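Long-range contacts in alpha-1,3-glucanase (Bacillus circulans, PDB 5ZRU), which hydrolyses alpha-1,3-glucan as a family 87 glycoside hydrolase, this chain being the catalytic unit of a longer, multidomain enzyme: residues T111-S115 / N285-R289; F137-H141 / W315-F319; I346-D352 / S369-D375. Numbering follows the deposited sequence.

The three contacts follow one path from the N-terminal beta-sandwich-like part into the parallel beta-helix. Contacts 1 and 2 both join these two parts: contact 1 is loop on loop and partly buried, contact 2 buried, with two strands held apart by side chains and water. Contact 3 lies deepest, near the centre of the chain, and is wholly within the beta-helix, where backbone bonds and paired side chains replace the mixed aromatic and polar chemistry of the other two. His318 of contact 2 binds Asn285 and Ser286 of contact 1, Glu139 of contact 2 forms a salt bridge with Arg371 of contact 3, and Leu288 packs on Leu350.

Contact 1 of 3, residues T111-S115 / N285-R289; sequences TSYYS and NSNLR. With CA (calcium ion), chain I; PE5 (3,6,9,12,15,18,21,24-octaoxahexacosan-1-ol), chain C.
Here a loop of the N-terminal sandwich-like part, leaving strand 103-111, settles on a loop that leaves strand 277-285 of the parallel beta-helix. Thr111 is extended, and its OG1 accepts from Tyr113 N at 3.0 Å, an ST turn that bends the chain. Tyr113 and Tyr114 then take helical backbone angles and carry the contact; Tyr114 and Arg289 are closest in register, CA to CA 4.9 Å. Tyr113, chi1 t, runs along the other loop: its OH donates to Asn287 O at 2.7 Å, and Arg289 CB sits over one ring face, 4.0 Å from the centroid, a CH-pi contact. Tyr114, chi1 m, starts with its CA-to-CB bond pointing away, yet its OH accepts from Asn285 ND2 at 2.9 Å. Asn285 OD1 is held by His318. Backbone oxygens Ser286 O and Leu288 O line the edge of the Tyr114 ring. Within the 285-289 loop, Ser286 OG accepts from Leu288 N at 2.9 Å, a second ST turn, and also bonds His318 O. Ser115 closes the segment at the calcium, which Trp116 also binds: Ser115 O lies 2.3 Å from the ion, whose water 3 donates to Tyr114 O and Arg289 O, both at 2.8 Å.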
loop_
_atom_site.group_PDB
_atom_site.type_symbol
_atom_site.label_atom_id
_atom_site.label_comp_id
_atom_site.label_asym_id
_atom_site.label_seq_id
_atom_site.Cartn_x
_atom_site.Cartn_y
_atom_site.Cartn_z
ATOM N N THR A 111 -1.120 -12.531 14.954
ATOM C CA THR A 111 -2.475 -12.155 15.340
ATOM C C THR A 111 -3.270 -11.805 14.089
ATOM O O THR A 111 -2.701 -11.365 13.080
ATOM C CB THR A 111 -2.484 -10.980 16.337
ATOM O OG1 THR A 111 -3.832 -10.703 16.752
ATOM C CG2 THR A 111 -1.897 -9.718 15.699
ATOM N N SER A 112 -4.588 -12.019 14.154
ATOM C CA SER A 112 -5.491 -11.504 13.128
ATOM C C SER A 112 -6.180 -10.223 13.574
ATOM O O SER A 112 -7.102 -9.762 12.895
ATOM C CB SER A 112 -6.528 -12.564 12.715
ATOM O OG SER A 112 -7.194 -13.146 13.830
ATOM N N TYR A 113 -5.717 -9.625 14.680
ATOM C CA TYR A 113 -6.290 -8.381 15.205
ATOM C C TYR A 113 -6.349 -7.282 14.149
ATOM O O TYR A 113 -7.376 -6.610 13.993
ATOM C CB TYR A 113 -5.466 -7.902 16.405
ATOM C CG TYR A 113 -5.881 -6.540 16.951
ATOM C CD1 TYR A 113 -6.924 -6.432 17.868
ATOM C CD2 TYR A 113 -5.228 -5.372 16.558
ATOM C CE1 TYR A 113 -7.313 -5.204 18.388
ATOM C CE2 TYR A 113 -5.619 -4.119 17.071
ATOM C CZ TYR A 113 -6.657 -4.056 17.987
ATOM O OH TYR A 113 -7.052 -2.855 18.511
ATOM N N TYR A 114 -5.233 -7.053 13.444
ATOM C CA TYR A 114 -5.161 -5.924 12.522
ATOM C C TYR A 114 -5.984 -6.155 11.267
ATOM O O TYR A 114 -6.586 -5.215 10.730
ATOM C CB TYR A 114 -3.715 -5.662 12.113
ATOM C CG TYR A 114 -2.793 -5.453 13.268
ATOM C CD1 TYR A 114 -2.780 -4.252 13.967
ATOM C CD2 TYR A 114 -1.909 -6.456 13.649
ATOM C CE1 TYR A 114 -1.909 -4.064 15.036
ATOM C CE2 TYR A 114 -1.041 -6.277 14.698
ATOM C CZ TYR A 114 -1.049 -5.086 15.396
ATOM O OH TYR A 114 -0.159 -4.947 16.444
ATOM N N SER A 115 -5.971 -7.384 10.759
ATOM C CA SER A 115 -6.502 -7.718 9.450
ATOM C C SER A 115 -7.983 -8.072 9.574
ATOM O O SER A 115 -8.584 -7.940 10.645
ATOM C CB SER A 115 -5.669 -8.852 8.839
ATOM O OG SER A 115 -5.530 -9.939 9.761
ATOM N N ASN A 285 3.930 0.943 14.146
ATOM C CA ASN A 285 2.785 0.054 14.174
ATOM C C ASN A 285 1.698 0.692 15.028
ATOM O O ASN A 285 1.988 1.473 15.938
ATOM C CB ASN A 285 3.184 -1.311 14.742
ATOM C CG ASN A 285 2.071 -2.329 14.657
ATOM O OD1 ASN A 285 1.297 -2.334 13.712
ATOM N ND2 ASN A 285 1.982 -3.194 15.662
ATOM N N SER A 286 0.448 0.348 14.736
ATOM C CA SER A 286 -0.706 0.873 15.448
ATOM C C SER A 286 -1.224 -0.120 16.485
ATOM O O SER A 286 -0.713 -1.227 16.642
ATOM C CB SER A 286 -1.840 1.166 14.470
ATOM O OG SER A 286 -2.455 -0.073 14.142
ATOM N N ASN A 287 -2.286 0.280 17.188
ATOM C CA ASN A 287 -3.187 -0.664 17.842
ATOM C C ASN A 287 -4.590 -0.540 17.252
ATOM O O ASN A 287 -5.600 -0.585 17.967
ATOM C CB ASN A 287 -3.223 -0.467 19.360
ATOM C CG ASN A 287 -3.846 -1.653 20.070
ATOM O OD1 ASN A 287 -3.936 -2.742 19.491
ATOM N ND2 ASN A 287 -4.275 -1.460 21.321
ATOM N N LEU A 288 -4.668 -0.408 15.930
ATOM C CA LEU A 288 -5.897 -0.026 15.247
ATOM C C LEU A 288 -6.477 -1.198 14.467
ATOM O O LEU A 288 -5.769 -1.826 13.670
ATOM C CB LEU A 288 -5.629 1.150 14.298
ATOM C CG LEU A 288 -6.857 1.685 13.565
ATOM C CD1 LEU A 288 -7.810 2.346 14.564
ATOM C CD2 LEU A 288 -6.445 2.656 12.465
ATOM N N ARG A 289 -7.772 -1.488 14.682
ATOM C CA ARG A 289 -8.439 -2.545 13.925
ATOM C C ARG A 289 -9.676 -2.074 13.179
ATOM O O ARG A 289 -10.353 -2.907 12.561
ATOM C CB ARG A 289 -8.833 -3.715 14.840
ATOM C CG ARG A 289 -9.729 -3.321 16.015
ATOM C CD ARG A 289 -10.282 -4.565 16.739
ATOM N NE ARG A 289 -11.429 -5.179 16.066
ATOM C CZ ARG A 289 -12.684 -4.765 16.203
ATOM N NH1 ARG A 289 -12.955 -3.719 16.978
ATOM N NH2 ARG A 289 -13.666 -5.384 15.555
HETATM CA CA CA I . -10.455 -7.204 11.776
HETATM C C48 PE5 C . -0.088 -3.408 21.027
HETATM C C50 PE5 C . -0.894 -3.851 19.801
HETATM O O1 PE5 C . -1.477 -5.106 20.035
HETATM C C1 PE5 C . -2.298 -5.578 19.002
HETATM C C2 PE5 C . -2.721 -7.027 19.262
HETATM O O2 PE5 C . -1.596 -7.859 19.233
HETATM C C3 PE5 C . -1.815 -9.191 19.601
HETATM C C4 PE5 C . -0.485 -9.956 19.585
HETATM O O3 PE5 C . 0.111 -9.855 18.319
HETATM C C5 PE5 C . 1.296 -10.579 18.125
HETATM C C6 PE5 C . 2.369 -9.693 17.475
HETATM O O4 PE5 C . 2.299 -9.719 16.072
HETATM C C7 PE5 C . 2.508 -8.490 15.423
HETATM C C8 PE5 C . 3.818 -7.852 15.890
HETATM O O5 PE5 C . 3.834 -6.508 15.524
HETATM C C9 PE5 C . 4.852 -5.748 16.117
HETATM C C10 PE5 C . 5.925 -5.470 15.074
HETATM O O6 PE5 C . 7.163 -5.889 15.563
HETATM C C11 PE5 C . 8.130 -6.126 14.582
HETATM C C12 PE5 C . 9.325 -6.848 15.188
HETATM O O7 PE5 C . 10.426 -6.007 15.030
HETATM C C13 PE5 C . 11.620 -6.649 14.690
HETATM C C14 PE5 C . 12.782 -5.779 15.165
HETATM O O8 PE5 C . 12.411 -5.177 16.373
HETATM C C15 PE5 C . 13.341 -4.282 16.923
HETATM C C16 PE5 C . 13.822 -4.817 18.280
HETATM O O52 PE5 C . 13.269 -4.077 19.333
HETATM O O HOH W 1 -9.771 -9.423 12.833
HETATM O O HOH W 2 -10.030 -6.879 14.194
HETATM O O HOH W 3 -9.347 -5.184 11.238
HETATM O O HOH W 4 -4.949 -2.620 10.850
HETATM O O HOH W 5 -12.135 -5.458 12.283
HETATM O O HOH W 6 -12.504 -8.337 12.148
#

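Contact 2 of 3, residues F137-H141 / W315-F319; sequences FDEVH and WVEHF. With PE5 (3,6,9,12,15,18,21,24-octaoxahexacosan-1-ol), chain C.
Two glutamates meet over a shared water: water 8 donates to Glu139 OE1 at 2.6 Å and to Glu317 OE1 at 2.8 Å, while accepting from Trp315 NE1 at 3.0 Å. Each acid has stronger support outside, Glu139 from the salt bridges to Arg371 and Arg347, Glu317 from the hydroxyl of Tyr283. The backbones stay well apart. Strand 137-141 crosses strand 315-317 with axes 10.1 Å apart at closest and N-to-C directions 141° from each other, and the nearest CA pair, Glu139 and Glu317, is 8.9 Å apart. Side chains and waters fill the gap. At one end His141, chi1 p, lays its ring flat on the six-membered ring of Trp315, chi1 t, centroids 3.9 Å apart and planes at 22°; the polyether PE5 covers the opposite face of the imidazole. This is where the antiparallel sheet of the N-terminal part, here strand 132-144, is docked against the parallel beta-helix of the pectate lyase-like part, here strand 310-317. Extended residues run to Glu317, chi1 p; His318 then turns into the left-handed region (phi 71°, psi 19°), and its ring, chi1 m, reaches across so that NE2 donates to Asp138 OD1 at 2.7 Å. Asp138, chi1 t, also takes a weak bond at OD1 from Glu139 N, 2.8 Å. On its other side the His318 imidazole is fixed by Asn285 through ND1, and the ring stacks with Tyr114. Between the two ends, water 9 lies 2.8 Å from His141 ND1 and donates to Glu317 OE2, also at 2.8 Å.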
loop_
_atom_site.group_PDB
_atom_site.type_symbol
_atom_site.label_atom_id
_atom_site.label_comp_id
_atom_site.label_asym_id
_atom_site.label_seq_id
_atom_site.Cartn_x
_atom_site.Cartn_y
_atom_site.Cartn_z
ATOM N N PHE A 137 -4.893 -11.302 4.543
ATOM C CA PHE A 137 -3.470 -11.494 4.775
ATOM C C PHE A 137 -2.881 -10.309 5.538
ATOM O O PHE A 137 -3.421 -9.199 5.537
ATOM C CB PHE A 137 -2.719 -11.719 3.451
ATOM C CG PHE A 137 -2.900 -13.105 2.877
ATOM C CD1 PHE A 137 -4.026 -13.419 2.121
ATOM C CD2 PHE A 137 -1.951 -14.094 3.109
ATOM C CE1 PHE A 137 -4.205 -14.704 1.597
ATOM C CE2 PHE A 137 -2.116 -15.390 2.597
ATOM C CZ PHE A 137 -3.238 -15.696 1.837
ATOM N N ASP A 138 -1.764 -10.576 6.211
ATOM C CA ASP A 138 -1.053 -9.580 7.003
ATOM C C ASP A 138 0.425 -9.947 6.968
ATOM O O ASP A 138 0.809 -10.963 6.387
ATOM C CB ASP A 138 -1.591 -9.530 8.444
ATOM C CG ASP A 138 -1.298 -8.198 9.146
ATOM O OD1 ASP A 138 -0.660 -7.310 8.546
ATOM O OD2 ASP A 138 -1.712 -8.038 10.312
ATOM N N GLU A 139 1.262 -9.131 7.611
ATOM C CA GLU A 139 2.693 -9.404 7.645
ATOM C C GLU A 139 3.221 -9.285 9.064
ATOM O O GLU A 139 2.633 -8.600 9.910
ATOM C CB GLU A 139 3.474 -8.453 6.718
ATOM C CG GLU A 139 3.152 -8.680 5.254
ATOM C CD GLU A 139 3.983 -7.823 4.325
ATOM O OE1 GLU A 139 4.869 -7.085 4.796
ATOM O OE2 GLU A 139 3.726 -7.879 3.119
ATOM N N VAL A 140 4.318 -10.001 9.321
ATOM C CA VAL A 140 5.152 -9.796 10.499
ATOM C C VAL A 140 6.592 -9.832 10.014
ATOM O O VAL A 140 6.882 -10.315 8.919
ATOM C CB VAL A 140 4.941 -10.850 11.616
ATOM C CG1 VAL A 140 3.567 -10.686 12.263
ATOM C CG2 VAL A 140 5.110 -12.268 11.068
ATOM N N HIS A 141 7.497 -9.293 10.828
ATOM C CA HIS A 141 8.916 -9.415 10.514
ATOM C C HIS A 141 9.692 -9.670 11.795
ATOM O O HIS A 141 9.236 -9.357 12.895
ATOM C CB HIS A 141 9.455 -8.182 9.756
ATOM C CG HIS A 141 9.425 -6.899 10.537
ATOM N ND1 HIS A 141 8.287 -6.130 10.668
ATOM C CD2 HIS A 141 10.410 -6.224 11.183
ATOM C CE1 HIS A 141 8.566 -5.050 11.380
ATOM N NE2 HIS A 141 9.846 -5.087 11.709
ATOM N N TRP A 315 8.923 2.296 7.733
ATOM C CA TRP A 315 8.162 1.060 7.582
ATOM C C TRP A 315 6.933 1.235 8.465
ATOM O O TRP A 315 7.062 1.307 9.690
ATOM C CB TRP A 315 9.010 -0.138 8.013
ATOM C CG TRP A 315 8.473 -1.499 7.663
ATOM C CD1 TRP A 315 7.220 -1.807 7.208
ATOM C CD2 TRP A 315 9.189 -2.739 7.745
ATOM N NE1 TRP A 315 7.118 -3.166 6.991
ATOM C CE2 TRP A 315 8.317 -3.756 7.314
ATOM C CE3 TRP A 315 10.490 -3.086 8.143
ATOM C CZ2 TRP A 315 8.700 -5.104 7.271
ATOM C CZ3 TRP A 315 10.875 -4.425 8.089
ATOM C CH2 TRP A 315 9.983 -5.413 7.651
ATOM N N VAL A 316 5.750 1.377 7.860
ATOM C CA VAL A 316 4.538 1.677 8.624
ATOM C C VAL A 316 3.418 0.745 8.187
ATOM O O VAL A 316 3.246 0.471 6.993
ATOM C CB VAL A 316 4.102 3.155 8.495
ATOM C CG1 VAL A 316 5.188 4.065 9.056
ATOM C CG2 VAL A 316 3.761 3.512 7.044
ATOM N N GLU A 317 2.668 0.235 9.164
ATOM C CA GLU A 317 1.588 -0.684 8.846
ATOM C C GLU A 317 0.488 -0.602 9.894
ATOM O O GLU A 317 0.705 -0.166 11.026
ATOM C CB GLU A 317 2.092 -2.134 8.710
ATOM C CG GLU A 317 2.859 -2.699 9.878
ATOM C CD GLU A 317 3.436 -4.099 9.590
ATOM O OE1 GLU A 317 3.168 -4.662 8.506
ATOM O OE2 GLU A 317 4.164 -4.628 10.456
ATOM N N HIS A 318 -0.704 -1.047 9.484
ATOM C CA HIS A 318 -1.876 -1.200 10.342
ATOM C C HIS A 318 -2.487 0.127 10.765
ATOM O O HIS A 318 -3.259 0.180 11.732
ATOM C CB HIS A 318 -1.553 -2.059 11.572
ATOM C CG HIS A 318 -0.935 -3.374 11.226
ATOM N ND1 HIS A 318 0.078 -3.941 11.967
ATOM C CD2 HIS A 318 -1.185 -4.230 10.208
ATOM C CE1 HIS A 318 0.430 -5.092 11.418
ATOM N NE2 HIS A 318 -0.326 -5.291 10.352
ATOM N N PHE A 319 -2.192 1.206 10.052
ATOM C CA PHE A 319 -2.845 2.477 10.343
ATOM C C PHE A 319 -4.086 2.633 9.476
ATOM O O PHE A 319 -4.365 1.818 8.598
ATOM C CB PHE A 319 -1.863 3.635 10.140
ATOM C CG PHE A 319 -0.761 3.656 11.166
ATOM C CD1 PHE A 319 -0.948 4.298 12.384
ATOM C CD2 PHE A 319 0.428 2.985 10.939
ATOM C CE1 PHE A 319 0.051 4.294 13.354
ATOM C CE2 PHE A 319 1.440 2.979 11.891
ATOM C CZ PHE A 319 1.248 3.628 13.111
HETATM C C48 PE5 C . -0.088 -3.408 21.027
HETATM C C50 PE5 C . -0.894 -3.851 19.801
HETATM O O1 PE5 C . -1.477 -5.106 20.035
HETATM C C1 PE5 C . -2.298 -5.578 19.002
HETATM C C2 PE5 C . -2.721 -7.027 19.262
HETATM O O2 PE5 C . -1.596 -7.859 19.233
HETATM C C3 PE5 C . -1.815 -9.191 19.601
HETATM C C4 PE5 C . -0.485 -9.956 19.585
HETATM O O3 PE5 C . 0.111 -9.855 18.319
HETATM C C5 PE5 C . 1.296 -10.579 18.125
HETATM C C6 PE5 C . 2.369 -9.693 17.475
HETATM O O4 PE5 C . 2.299 -9.719 16.072
HETATM C C7 PE5 C . 2.508 -8.490 15.423
HETATM C C8 PE5 C . 3.818 -7.852 15.890
HETATM O O5 PE5 C . 3.834 -6.508 15.524
HETATM C C9 PE5 C . 4.852 -5.748 16.117
HETATM C C10 PE5 C . 5.925 -5.470 15.074
HETATM O O6 PE5 C . 7.163 -5.889 15.563
HETATM C C11 PE5 C . 8.130 -6.126 14.582
HETATM C C12 PE5 C . 9.325 -6.848 15.188
HETATM O O7 PE5 C . 10.426 -6.007 15.030
HETATM C C13 PE5 C . 11.620 -6.649 14.690
HETATM C C14 PE5 C . 12.782 -5.779 15.165
HETATM O O8 PE5 C . 12.411 -5.177 16.373
HETATM C C15 PE5 C . 13.341 -4.282 16.923
HETATM C C16 PE5 C . 13.822 -4.817 18.280
HETATM O O52 PE5 C . 13.269 -4.077 19.333
HETATM O O HOH W 7 3.553 -6.768 11.819
HETATM O O HOH W 8 5.278 -5.590 6.843
HETATM O O HOH W 9 5.907 -6.470 9.312
#

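Contact 3 of 3, residues I346-D352 / S369-D375; sequences IRNNLAD and SIRNNGD. With CA (calcium ion), chain J.
Strands 346-347 and 369-371 run parallel in register, Ile346 beside Ile370 (CA to CA 5.0 Å) and Arg347 beside Arg371 (4.6 Å). Ile346 N donates to Ser369 O at 2.8 Å; Ile346 O accepts from Arg371 N at 3.1 Å and Asn373 ND2 at 3.3 Å; Asn348 N continues to Arg371 O at 2.9 Å. On one face Ile346 CD1 touches Ile370 CD1 at 3.8 Å. On the other the Arg347 and Arg371 guanidiniums stack, centres 3.8 Å apart, their like charges met by Glu139, with Glu172 and Glu402 also on Arg371. Arg347 NE and NH2 reach Ser369 OG at 2.9 and 3.0 Å. Asn348 and Asn372 adopt left-handed backbone angles; Asn372 ND2 donates to Asn348 OD1 at 2.8 Å and to Phe137 O, Asn372 OD1 takes Arg80, and Asn348 ND2 goes to Glu317. Asn373 OD1 accepts from Asn349 N at 3.0 Å and Asn349 ND2 at 2.9 Å; Asn349 OD1 takes Phe319 N. Gly374 N bonds weakly to Asn349 O (3.0 Å) and Ala351 O (3.2 Å); a CB there would clash with Leu350 O. Asp352 OD1 and OD2 (2.3 and 2.7 Å) and Asp375 OD1 (2.6 Å) bind one calcium with four waters, and Asp352 OD2 also bonds Asn355 ND2. Similar turns, the first one residue longer, with asparagines paired between coils as in the ladders of pectate lyase-like proteins, characterise the parallel beta-helix.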
loop_
_atom_site.group_PDB
_atom_site.type_symbol
_atom_site.label_atom_id
_atom_site.label_comp_id
_atom_site.label_asym_id
_atom_site.label_seq_id
_atom_site.Cartn_x
_atom_site.Cartn_y
_atom_site.Cartn_z
ATOM N N ILE A 346 5.006 0.681 3.056
ATOM C CA ILE A 346 3.741 1.226 3.526
ATOM C C ILE A 346 2.720 0.138 3.243
ATOM O O ILE A 346 2.324 -0.064 2.090
ATOM C CB ILE A 346 3.392 2.546 2.831
ATOM C CG1 ILE A 346 4.541 3.551 3.013
ATOM C CG2 ILE A 346 2.068 3.101 3.372
ATOM C CD1 ILE A 346 4.541 4.724 2.000
ATOM N N ARG A 347 2.342 -0.615 4.276
ATOM C CA ARG A 347 1.703 -1.907 4.048
ATOM C C ARG A 347 0.606 -2.165 5.064
ATOM O O ARG A 347 0.641 -1.651 6.182
ATOM C CB ARG A 347 2.718 -3.059 4.121
ATOM C CG ARG A 347 3.930 -2.906 3.187
ATOM C CD ARG A 347 4.818 -4.152 3.285
ATOM N NE ARG A 347 5.977 -4.098 2.387
ATOM C CZ ARG A 347 7.096 -4.781 2.596
ATOM N NH1 ARG A 347 7.190 -5.560 3.675
ATOM N NH2 ARG A 347 8.123 -4.689 1.739
ATOM N N ASN A 348 -0.378 -2.970 4.660
ATOM C CA ASN A 348 -1.365 -3.509 5.602
ATOM C C ASN A 348 -2.104 -2.407 6.353
ATOM O O ASN A 348 -2.399 -2.536 7.541
ATOM C CB ASN A 348 -0.693 -4.466 6.593
ATOM C CG ASN A 348 0.202 -5.451 5.917
ATOM O OD1 ASN A 348 -0.228 -6.181 5.021
ATOM N ND2 ASN A 348 1.471 -5.479 6.327
ATOM N N ASN A 349 -2.417 -1.314 5.666
ATOM C CA ASN A 349 -3.257 -0.284 6.250
ATOM C C ASN A 349 -4.709 -0.501 5.826
ATOM O O ASN A 349 -4.997 -1.141 4.803
ATOM C CB ASN A 349 -2.769 1.109 5.844
ATOM C CG ASN A 349 -1.324 1.349 6.242
ATOM O OD1 ASN A 349 -1.024 1.581 7.419
ATOM N ND2 ASN A 349 -0.409 1.279 5.259
ATOM N N LEU A 350 -5.624 0.017 6.655
ATOM C CA LEU A 350 -7.056 -0.223 6.474
ATOM C C LEU A 350 -7.643 0.563 5.307
ATOM O O LEU A 350 -8.739 0.232 4.842
ATOM C CB LEU A 350 -7.809 0.125 7.765
ATOM C CG LEU A 350 -7.523 -0.835 8.922
ATOM C CD1 LEU A 350 -7.762 -0.182 10.266
ATOM C CD2 LEU A 350 -8.378 -2.115 8.790
ATOM N N ALA A 351 -6.936 1.582 4.821
ATOM C CA ALA A 351 -7.372 2.374 3.673
ATOM C C ALA A 351 -6.151 2.772 2.841
ATOM O O ALA A 351 -5.271 1.937 2.636
ATOM C CB ALA A 351 -8.165 3.606 4.128
ATOM N N ASP A 352 -6.071 4.028 2.376
ATOM C CA ASP A 352 -5.032 4.420 1.420
ATOM C C ASP A 352 -3.630 4.161 1.959
ATOM O O ASP A 352 -3.357 4.363 3.143
ATOM C CB ASP A 352 -5.110 5.916 1.083
ATOM C CG ASP A 352 -6.462 6.340 0.570
ATOM O OD1 ASP A 352 -7.466 5.941 1.190
ATOM O OD2 ASP A 352 -6.503 7.107 -0.419
ATOM N N SER A 369 7.585 0.305 -1.346
ATOM C CA SER A 369 6.772 -0.902 -1.377
ATOM C C SER A 369 5.417 -0.543 -0.788
ATOM O O SER A 369 5.337 -0.168 0.385
ATOM C CB SER A 369 7.444 -2.022 -0.574
ATOM O OG SER A 369 6.534 -3.084 -0.291
ATOM N N ILE A 370 4.368 -0.613 -1.613
ATOM C CA ILE A 370 3.011 -0.215 -1.233
ATOM C C ILE A 370 2.172 -1.484 -1.310
ATOM O O ILE A 370 1.824 -1.915 -2.409
ATOM C CB ILE A 370 2.453 0.870 -2.163
ATOM C CG1 ILE A 370 3.498 1.983 -2.384
ATOM C CG2 ILE A 370 1.105 1.411 -1.628
ATOM C CD1 ILE A 370 3.869 2.749 -1.124
ATOM N N ARG A 371 1.851 -2.106 -0.170
ATOM C CA ARG A 371 1.350 -3.477 -0.228
ATOM C C ARG A 371 0.153 -3.696 0.686
ATOM O O ARG A 371 0.179 -3.297 1.851
ATOM C CB ARG A 371 2.462 -4.480 0.136
ATOM C CG ARG A 371 2.047 -5.937 -0.052
ATOM C CD ARG A 371 3.157 -6.908 0.381
ATOM N NE ARG A 371 4.355 -6.792 -0.436
ATOM C CZ ARG A 371 5.582 -7.129 -0.036
ATOM N NH1 ARG A 371 5.802 -7.581 1.196
ATOM N NH2 ARG A 371 6.599 -6.982 -0.868
ATOM N N ASN A 372 -0.894 -4.335 0.152
ATOM C CA ASN A 372 -1.971 -4.912 0.969
ATOM C C ASN A 372 -2.769 -3.837 1.706
ATOM O O ASN A 372 -3.155 -4.018 2.862
ATOM C CB ASN A 372 -1.415 -5.946 1.962
ATOM C CG ASN A 372 -2.470 -6.941 2.431
ATOM O OD1 ASN A 372 -3.245 -7.472 1.634
ATOM N ND2 ASN A 372 -2.483 -7.215 3.729
ATOM N N ASN A 373 -3.046 -2.728 1.029
ATOM C CA ASN A 373 -3.804 -1.632 1.621
ATOM C C ASN A 373 -5.274 -1.684 1.204
ATOM O O ASN A 373 -5.636 -2.259 0.172
ATOM C CB ASN A 373 -3.174 -0.287 1.234
ATOM C CG ASN A 373 -1.784 -0.120 1.822
ATOM O OD1 ASN A 373 -1.630 -0.051 3.036
ATOM N ND2 ASN A 373 -0.760 -0.068 0.963
ATOM N N GLY A 374 -6.123 -1.058 2.022
ATOM C CA GLY A 374 -7.565 -1.195 1.892
ATOM C C GLY A 374 -8.294 -0.071 1.192
ATOM O O GLY A 374 -9.503 0.116 1.389
ATOM N N ASP A 375 -7.564 0.673 0.369
ATOM C CA ASP A 375 -8.106 1.699 -0.512
ATOM C C ASP A 375 -6.989 1.990 -1.512
ATOM O O ASP A 375 -6.038 1.205 -1.619
ATOM C CB ASP A 375 -8.586 2.911 0.311
ATOM C CG ASP A 375 -9.770 3.634 -0.326
ATOM O OD1 ASP A 375 -9.665 4.045 -1.494
ATOM O OD2 ASP A 375 -10.803 3.802 0.352
HETATM CA CA CA J . -9.106 6.344 -0.437
HETATM O O HOH W 10 -9.990 6.519 1.670
HETATM O O HOH W 11 -11.128 6.382 -1.196
HETATM O O HOH W 12 -9.811 8.369 0.351
HETATM O O HOH W 13 -8.283 7.055 -2.191
#